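Nuclear RNA export factor 2 (Drosophila melanogaster, PDB 6MRK) may take part in mRNA export from the nucleus and, in ovaries, acts with Piwi and Nxt1 in cotranscriptional transposon silencing, this chain being its NTF2-like domain. Local coordinates at residues A[161-165]-A[176-180]. Residues are numbered along the deposited sequence; the frame is centred on the assembly and turned at random.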
# COMPACT_ATOMS: atom_id res chain seq x y z
N VAL A 161 4.69 -6.42 -0.19
CA VAL A 161 5.28 -7.39 0.77
C VAL A 161 6.01 -8.43 -0.06
O VAL A 161 5.35 -9.08 -0.89
CB VAL A 161 4.21 -8.03 1.66
CG1 VAL A 161 4.84 -8.87 2.76
CG2 VAL A 161 3.27 -6.97 2.25
N VAL A 162 7.32 -8.55 0.11
CA VAL A 162 8.16 -9.39 -0.77
C VAL A 162 8.99 -10.34 0.10
O VAL A 162 9.31 -9.97 1.21
CB VAL A 162 9.05 -8.53 -1.69
CG1 VAL A 162 8.31 -7.32 -2.21
CG2 VAL A 162 10.35 -8.10 -1.01
N THR A 163 9.29 -11.53 -0.40
CA THR A 163 10.13 -12.51 0.31
C THR A 163 11.40 -12.72 -0.50
O THR A 163 11.37 -12.50 -1.74
CB THR A 163 9.45 -13.86 0.48
OG1 THR A 163 8.95 -14.19 -0.82
CG2 THR A 163 8.34 -13.85 1.51
N PHE A 164 12.44 -13.12 0.21
CA PHE A 164 13.79 -13.40 -0.32
C PHE A 164 14.01 -14.91 -0.25
O PHE A 164 13.83 -15.52 0.82
CB PHE A 164 14.79 -12.58 0.51
CG PHE A 164 14.64 -11.08 0.43
CD1 PHE A 164 14.02 -10.47 -0.64
CD2 PHE A 164 15.19 -10.27 1.41
CE1 PHE A 164 13.93 -9.09 -0.72
CE2 PHE A 164 15.08 -8.89 1.33
CZ PHE A 164 14.46 -8.30 0.27
N ASP A 165 14.32 -15.52 -1.39
CA ASP A 165 14.55 -16.98 -1.55
C ASP A 165 15.91 -17.19 -2.20
O ASP A 165 16.22 -16.43 -3.15
CB ASP A 165 13.54 -17.63 -2.49
CG ASP A 165 12.11 -17.15 -2.33
OD1 ASP A 165 11.88 -16.23 -1.52
OD2 ASP A 165 11.23 -17.69 -3.03
N ARG A 176 19.87 -14.14 -3.85
CA ARG A 176 18.44 -13.94 -3.47
C ARG A 176 17.61 -13.62 -4.71
O ARG A 176 17.97 -12.73 -5.47
CB ARG A 176 18.33 -12.86 -2.40
CG ARG A 176 18.36 -13.41 -0.98
CD ARG A 176 18.98 -12.45 0.01
NE ARG A 176 18.60 -11.06 -0.25
CZ ARG A 176 18.66 -10.07 0.63
NH1 ARG A 176 18.29 -8.86 0.27
NH2 ARG A 176 19.07 -10.29 1.87
N ARG A 177 16.52 -14.36 -4.89
CA ARG A 177 15.44 -14.03 -5.86
C ARG A 177 14.34 -13.32 -5.06
O ARG A 177 14.03 -13.76 -3.92
CB ARG A 177 14.98 -15.31 -6.57
CG ARG A 177 13.67 -15.18 -7.33
CD ARG A 177 13.61 -15.91 -8.66
NE ARG A 177 13.93 -17.34 -8.60
CZ ARG A 177 14.95 -17.94 -9.22
NH1 ARG A 177 15.79 -17.24 -9.98
NH2 ARG A 177 15.13 -19.24 -9.08
N LEU A 178 13.83 -12.22 -5.60
CA LEU A 178 12.76 -11.44 -4.94
C LEU A 178 11.44 -12.02 -5.42
O LEU A 178 11.31 -12.26 -6.63
CB LEU A 178 12.88 -9.96 -5.28
CG LEU A 178 11.99 -9.06 -4.43
CD1 LEU A 178 12.74 -7.83 -3.95
CD2 LEU A 178 10.73 -8.64 -5.19
N LYS A 179 10.52 -12.28 -4.50
CA LYS A 179 9.15 -12.68 -4.88
C LYS A 179 8.19 -11.70 -4.22
O LYS A 179 8.44 -11.34 -3.07
CB LYS A 179 8.83 -14.12 -4.45
CG LYS A 179 9.35 -15.25 -5.35
CD LYS A 179 9.24 -14.99 -6.83
CE LYS A 179 8.64 -16.15 -7.58
NZ LYS A 179 8.87 -16.01 -9.03
N ILE A 180 7.15 -11.29 -4.93
CA ILE A 180 6.06 -10.47 -4.33
C ILE A 180 5.00 -11.41 -3.76
O ILE A 180 4.50 -12.28 -4.48
CB ILE A 180 5.49 -9.45 -5.32
CG1 ILE A 180 6.58 -8.56 -5.90
CG2 ILE A 180 4.42 -8.63 -4.62
CD1 ILE A 180 6.18 -7.90 -7.18
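Thr163 and Asp165 pair with Lys179 and Arg177 as the antiparallel hydrogen-bonded pairs of neighbouring strands in a larger sheet, whose short segment axes run 151° apart in direction, each pair closed by two N-H...O bonds; Thr163 N reaches Lys179 O at 2.8 Å, and Arg177 N reaches Asp165 O at 2.7 Å. Between them, Phe164 faces Leu178 as a non-hydrogen-bonded pair, and these two side chains run side by side in the same direction. Leu178 touches the ring from its edge, CD1 lying in the ring plane 3.7 Å from Phe164 CE1. With CG swung anti to its own backbone N (chi1 -169°), Leu178 also sets CD1 against Val162 CG2 at 3.8 Å. One face of the Phe164 ring takes the guanidinium of Arg176, stacked nearly flat with the planes 16° apart. This cation-pi contact is off-centre: Arg176 CZ sits 4.1 Å from the centroid of the Phe164 ring, with NH1 over the CE2 side. The Arg176 chain bends at chi2 and chi3, which lays its guanidinium over the ring, and NH1 also makes a weak hydrogen bond to Tyr119 OH. On the opposite face, Lys179 CB passes Thr163 OG1 and its CG the Asp165 carboxylate. Val161 and Thr163 also touch the partner protein. This is a beta hairpin of an NTF2-like fold, its Phe164, Leu178 and Ile180 packed on Leu14, Phe18 and Tyr22 of helix 12-27.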